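Local coordinates for HIT domain-containing protein (Sulfolobus tokodaii, PDB 2EO4), which binds zinc and is a histidine triad protein that probably hydrolyses nucleotide substrates, perhaps adenylyl sulfate, at residues Y14-L26 / L33-E45. Sequence-based numbering, arbitrary orientation.
Sequences YFVYEDEKFAAIL and LGHTLVIPKKHFE. With ZN (zinc ion), chain B.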
loop_
_atom_site.group_PDB
_atom_site.type_symbol
_atom_site.label_atom_id
_atom_site.label_comp_id
_atom_site.label_asym_id
_atom_site.label_seq_id
_atom_site.Cartn_x
_atom_site.Cartn_y
_atom_site.Cartn_z
ATOM N N TYR A 14 6.340 -20.099 4.651
ATOM C CA TYR A 14 6.934 -20.376 3.346
ATOM C C TYR A 14 7.464 -19.111 2.677
ATOM O O TYR A 14 6.692 -18.286 2.192
ATOM C CB TYR A 14 5.914 -21.050 2.419
ATOM C CG TYR A 14 5.614 -22.485 2.788
ATOM C CD1 TYR A 14 4.835 -22.794 3.904
ATOM C CD2 TYR A 14 6.134 -23.538 2.035
ATOM C CE1 TYR A 14 4.582 -24.119 4.262
ATOM C CE2 TYR A 14 5.889 -24.865 2.382
ATOM C CZ TYR A 14 5.114 -25.148 3.496
ATOM O OH TYR A 14 4.873 -26.457 3.848
ATOM N N PHE A 15 8.786 -18.971 2.647
ATOM C CA PHE A 15 9.422 -17.808 2.030
ATOM C C PHE A 15 9.427 -17.888 0.508
ATOM O O PHE A 15 9.718 -18.942 -0.060
ATOM C CB PHE A 15 10.885 -17.678 2.482
ATOM C CG PHE A 15 11.056 -17.286 3.918
ATOM C CD1 PHE A 15 10.740 -18.173 4.941
ATOM C CD2 PHE A 15 11.554 -16.028 4.249
ATOM C CE1 PHE A 15 10.919 -17.815 6.272
ATOM C CE2 PHE A 15 11.737 -15.659 5.577
ATOM C CZ PHE A 15 11.420 -16.554 6.592
ATOM N N VAL A 16 9.113 -16.775 -0.151
ATOM C CA VAL A 16 9.155 -16.724 -1.608
ATOM C C VAL A 16 10.210 -15.696 -2.009
ATOM O O VAL A 16 10.595 -15.600 -3.175
ATOM C CB VAL A 16 7.785 -16.352 -2.241
ATOM C CG1 VAL A 16 6.757 -17.438 -1.922
ATOM C CG2 VAL A 16 7.316 -14.993 -1.745
ATOM N N TYR A 17 10.672 -14.929 -1.025
ATOM C CA TYR A 17 11.711 -13.925 -1.234
ATOM C C TYR A 17 12.402 -13.607 0.080
ATOM O O TYR A 17 11.768 -13.546 1.134
ATOM C CB TYR A 17 11.142 -12.615 -1.798
ATOM C CG TYR A 17 12.202 -11.535 -1.942
ATOM C CD1 TYR A 17 13.004 -11.469 -3.079
ATOM C CD2 TYR A 17 12.440 -10.619 -0.915
ATOM C CE1 TYR A 17 14.021 -10.522 -3.193
ATOM C CE2 TYR A 17 13.458 -9.664 -1.016
ATOM C CZ TYR A 17 14.242 -9.624 -2.160
ATOM O OH TYR A 17 15.250 -8.691 -2.273
ATOM N N GLU A 18 13.709 -13.397 0.020
ATOM C CA GLU A 18 14.441 -13.050 1.222
ATOM C C GLU A 18 15.811 -12.480 0.908
ATOM O O GLU A 18 16.497 -12.944 -0.003
ATOM C CB GLU A 18 14.590 -14.272 2.143
ATOM C CG GLU A 18 15.376 -13.989 3.429
ATOM C CD GLU A 18 15.433 -15.178 4.383
ATOM O OE1 GLU A 18 15.294 -16.331 3.925
ATOM O OE2 GLU A 18 15.636 -14.957 5.596
ATOM N N ASP A 19 16.169 -11.431 1.637
ATOM C CA ASP A 19 17.487 -10.826 1.522
ATOM C C ASP A 19 17.900 -10.481 2.944
ATOM O O ASP A 19 17.257 -10.925 3.896
ATOM C CB ASP A 19 17.506 -9.590 0.595
ATOM C CG ASP A 19 16.568 -8.484 1.030
ATOM O OD1 ASP A 19 16.464 -8.200 2.241
ATOM O OD2 ASP A 19 15.949 -7.865 0.135
ATOM N N GLU A 20 18.963 -9.707 3.108
ATOM C CA GLU A 20 19.432 -9.377 4.447
ATOM C C GLU A 20 18.470 -8.591 5.329
ATOM O O GLU A 20 18.497 -8.734 6.553
ATOM C CB GLU A 20 20.765 -8.627 4.359
ATOM C CG GLU A 20 21.904 -9.479 3.833
ATOM C CD GLU A 20 22.118 -10.733 4.663
ATOM O OE1 GLU A 20 22.391 -10.605 5.877
ATOM O OE2 GLU A 20 22.011 -11.846 4.103
ATOM N N LYS A 21 17.607 -7.777 4.726
ATOM C CA LYS A 21 16.692 -6.962 5.519
ATOM C C LYS A 21 15.196 -7.138 5.270
ATOM O O LYS A 21 14.383 -6.591 6.012
ATOM C CB LYS A 21 17.045 -5.483 5.344
ATOM C CG LYS A 21 18.437 -5.115 5.840
ATOM C CD LYS A 21 18.640 -3.608 5.830
ATOM C CE LYS A 21 20.015 -3.228 6.363
ATOM N NZ LYS A 21 20.175 -1.747 6.475
ATOM N N PHE A 22 14.834 -7.888 4.235
ATOM C CA PHE A 22 13.423 -8.091 3.914
ATOM C C PHE A 22 13.093 -9.527 3.553
ATOM O O PHE A 22 13.980 -10.341 3.302
ATOM C CB PHE A 22 13.009 -7.182 2.752
ATOM C CG PHE A 22 13.133 -5.721 3.056
ATOM C CD1 PHE A 22 14.371 -5.087 2.998
ATOM C CD2 PHE A 22 12.018 -4.985 3.445
ATOM C CE1 PHE A 22 14.494 -3.738 3.324
ATOM C CE2 PHE A 22 12.130 -3.635 3.774
ATOM C CZ PHE A 22 13.371 -3.010 3.716
ATOM N N ALA A 23 11.799 -9.829 3.536
ATOM C CA ALA A 23 11.328 -11.156 3.182
ATOM C C ALA A 23 9.878 -11.073 2.727
ATOM O O ALA A 23 9.168 -10.116 3.035
ATOM C CB ALA A 23 11.442 -12.095 4.380
ATOM N N ALA A 24 9.458 -12.075 1.970
ATOM C CA ALA A 24 8.087 -12.170 1.490
ATOM C C ALA A 24 7.692 -13.594 1.849
ATOM O O ALA A 24 8.416 -14.542 1.538
ATOM C CB ALA A 24 8.027 -11.956 -0.016
ATOM N N ILE A 25 6.552 -13.739 2.514
ATOM C CA ILE A 25 6.085 -15.044 2.964
ATOM C C ILE A 25 4.645 -15.284 2.536
ATOM O O ILE A 25 3.835 -14.361 2.545
ATOM C CB ILE A 25 6.167 -15.109 4.502
ATOM C CG1 ILE A 25 7.616 -14.877 4.943
ATOM C CG2 ILE A 25 5.641 -16.447 5.010
ATOM C CD1 ILE A 25 7.745 -14.306 6.339
ATOM N N LEU A 26 4.322 -16.517 2.160
ATOM C CA LEU A 26 2.950 -16.822 1.768
ATOM C C LEU A 26 2.049 -16.664 2.984
ATOM O O LEU A 26 2.421 -17.051 4.096
ATOM C CB LEU A 26 2.832 -18.261 1.242
ATOM C CG LEU A 26 3.466 -18.575 -0.114
ATOM C CD1 LEU A 26 3.298 -20.058 -0.427
ATOM C CD2 LEU A 26 2.808 -17.731 -1.190
ATOM N N LEU A 33 -5.501 -17.087 -4.111
ATOM C CA LEU A 33 -4.343 -17.895 -4.457
ATOM C C LEU A 33 -3.087 -17.049 -4.676
ATOM O O LEU A 33 -3.070 -16.154 -5.519
ATOM C CB LEU A 33 -4.649 -18.709 -5.718
ATOM C CG LEU A 33 -3.558 -19.672 -6.179
ATOM C CD1 LEU A 33 -4.075 -21.108 -6.118
ATOM C CD2 LEU A 33 -3.140 -19.313 -7.593
ATOM N N GLY A 34 -2.040 -17.337 -3.907
ATOM C CA GLY A 34 -0.799 -16.593 -4.045
ATOM C C GLY A 34 -0.658 -15.409 -3.099
ATOM O O GLY A 34 0.344 -14.698 -3.149
ATOM N N HIS A 35 -1.659 -15.198 -2.246
ATOM C CA HIS A 35 -1.648 -14.103 -1.272
ATOM C C HIS A 35 -0.324 -14.168 -0.509
ATOM O O HIS A 35 0.002 -15.182 0.109
ATOM C CB HIS A 35 -2.843 -14.265 -0.320
ATOM C CG HIS A 35 -3.004 -13.153 0.672
ATOM N ND1 HIS A 35 -4.070 -13.093 1.545
ATOM C CD2 HIS A 35 -2.229 -12.077 0.953
ATOM C CE1 HIS A 35 -3.944 -12.032 2.321
ATOM N NE2 HIS A 35 -2.835 -11.398 1.984
ATOM N N THR A 36 0.431 -13.074 -0.558
ATOM C CA THR A 36 1.740 -13.002 0.080
ATOM C C THR A 36 1.910 -11.743 0.918
ATOM O O THR A 36 1.267 -10.724 0.665
ATOM C CB THR A 36 2.845 -13.043 -1.000
ATOM O OG1 THR A 36 2.799 -14.311 -1.659
ATOM C CG2 THR A 36 4.233 -12.830 -0.392
ATOM N N LEU A 37 2.774 -11.828 1.926
ATOM C CA LEU A 37 3.050 -10.701 2.802
ATOM C C LEU A 37 4.520 -10.320 2.655
ATOM O O LEU A 37 5.395 -11.178 2.731
ATOM C CB LEU A 37 2.756 -11.089 4.250
ATOM C CG LEU A 37 1.395 -11.779 4.371
ATOM C CD1 LEU A 37 1.269 -12.491 5.693
ATOM C CD2 LEU A 37 0.296 -10.743 4.180
ATOM N N VAL A 38 4.784 -9.039 2.423
ATOM C CA VAL A 38 6.154 -8.562 2.282
ATOM C C VAL A 38 6.467 -7.826 3.570
ATOM O O VAL A 38 5.715 -6.945 3.990
ATOM C CB VAL A 38 6.309 -7.599 1.092
ATOM C CG1 VAL A 38 7.767 -7.164 0.968
ATOM C CG2 VAL A 38 5.851 -8.283 -0.189
ATOM N N ILE A 39 7.575 -8.186 4.202
ATOM C CA ILE A 39 7.917 -7.567 5.467
ATOM C C ILE A 39 9.375 -7.190 5.656
ATOM O O ILE A 39 10.274 -7.803 5.071
ATOM C CB ILE A 39 7.597 -8.513 6.647
ATOM C CG1 ILE A 39 8.520 -9.736 6.581
ATOM C CG2 ILE A 39 6.150 -8.976 6.585
ATOM C CD1 ILE A 39 8.449 -10.645 7.791
ATOM N N PRO A 40 9.619 -6.145 6.459
ATOM C CA PRO A 40 10.995 -5.736 6.732
ATOM C C PRO A 40 11.322 -6.745 7.837
ATOM O O PRO A 40 10.421 -7.125 8.597
ATOM C CB PRO A 40 10.841 -4.331 7.316
ATOM C CG PRO A 40 9.521 -3.855 6.768
ATOM C CD PRO A 40 8.671 -5.094 6.860
ATOM N N LYS A 41 12.564 -7.204 7.933
ATOM C CA LYS A 41 12.895 -8.155 8.989
ATOM C C LYS A 41 12.881 -7.466 10.348
ATOM O O LYS A 41 12.490 -8.066 11.352
ATOM C CB LYS A 41 14.256 -8.804 8.722
ATOM C CG LYS A 41 14.209 -9.799 7.576
ATOM C CD LYS A 41 15.526 -10.527 7.399
ATOM C CE LYS A 41 15.411 -11.602 6.331
ATOM N NZ LYS A 41 16.660 -12.421 6.235
ATOM N N LYS A 42 13.299 -6.204 10.378
ATOM C CA LYS A 42 13.294 -5.444 11.622
ATOM C C LYS A 42 11.841 -5.188 12.013
ATOM O O LYS A 42 11.000 -4.896 11.160
ATOM C CB LYS A 42 14.025 -4.113 11.452
ATOM C CG LYS A 42 14.008 -3.257 12.708
ATOM C CD LYS A 42 14.872 -2.018 12.557
ATOM C CE LYS A 42 14.869 -1.191 13.833
ATOM N NZ LYS A 42 15.747 0.007 13.720
ATOM N N HIS A 43 11.556 -5.292 13.307
ATOM C CA HIS A 43 10.205 -5.110 13.818
ATOM C C HIS A 43 9.757 -3.656 13.986
ATOM O O HIS A 43 10.371 -2.883 14.717
ATOM C CB HIS A 43 10.072 -5.836 15.164
ATOM C CG HIS A 43 8.683 -5.830 15.722
ATOM N ND1 HIS A 43 7.798 -6.870 15.529
ATOM C CD2 HIS A 43 8.021 -4.903 16.453
ATOM C CE1 HIS A 43 6.651 -6.583 16.120
ATOM N NE2 HIS A 43 6.760 -5.395 16.686
ATOM N N PHE A 44 8.679 -3.302 13.291
ATOM C CA PHE A 44 8.063 -1.976 13.368
ATOM C C PHE A 44 6.578 -2.272 13.560
ATOM O O PHE A 44 6.029 -3.132 12.875
ATOM C CB PHE A 44 8.260 -1.185 12.068
ATOM C CG PHE A 44 9.675 -0.749 11.828
ATOM C CD1 PHE A 44 10.260 0.228 12.629
ATOM C CD2 PHE A 44 10.422 -1.309 10.799
ATOM C CE1 PHE A 44 11.572 0.642 12.403
ATOM C CE2 PHE A 44 11.734 -0.903 10.564
ATOM C CZ PHE A 44 12.308 0.076 11.369
ATOM N N GLU A 45 5.934 -1.577 14.492
ATOM C CA GLU A 45 4.518 -1.806 14.772
ATOM C C GLU A 45 3.619 -1.666 13.552
ATOM O O GLU A 45 2.668 -2.434 13.375
ATOM C CB GLU A 45 4.031 -0.846 15.859
ATOM C CG GLU A 45 4.591 -1.142 17.240
ATOM C CD GLU A 45 4.115 -2.476 17.784
ATOM O OE1 GLU A 45 2.889 -2.646 17.951
ATOM O OE2 GLU A 45 4.966 -3.354 18.042
HETATM ZN ZN ZN B . 7.974 -8.620 14.590
HETATM O O HOH W 1 14.701 -4.803 8.119
#
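The antiparallel hairpin of strands 22-26 and 36-40, part of the HIT-domain sheet, is held by paired backbone bonds between Ala23 and Ile39 and between Ile25 and Leu37. The straightest of these runs from Ile39 N to Ala23 O (2.8 Å, 177°). On one face of the pair, Phe22 CE2 lies 3.8 Å from Pro40 CB, the ring meeting the proline obliquely; a proline can sit here because its nitrogen is not called on for a bond to strand 22-26. Further along, small Ala24 leaves room for Thr36 CG2, which Val16 CG2 meets tip to tip at 4.0 Å. Thr36 OG1 turns back to Gly34 O, leaving its methyl to Ala24 and Val16, on the face that helix 52-72 covers through Ile69. On the other face Ile25 CD1 reaches Ile39 CD1 (4.0 Å), and Ile39 also touches His96, the predicted nucleophile.

Past the strand, Lys41 N bonds to Lys21 O (2.7 Å). With CG beside its backbone N (chi1 -73°) and the chain extended beyond, Lys41 spans the turn; its NZ donates a hydrogen bond to Asp19 O (2.8 Å) and makes a salt bridge with Glu18 OE2 (2.8 Å), meeting that oxygen on its anti side. Shortening Lys41 to an alanine is likely to cost Glu18 OE2 this salt bridge and Asp19 O its donor. Beyond the hairpin, His43 ND1 binds zinc at 2.0 Å, joining Cys1, Cys4 and His94 in a Cys2His2 site that shares His94 with the predicted histidine triad motif of the HIT fold.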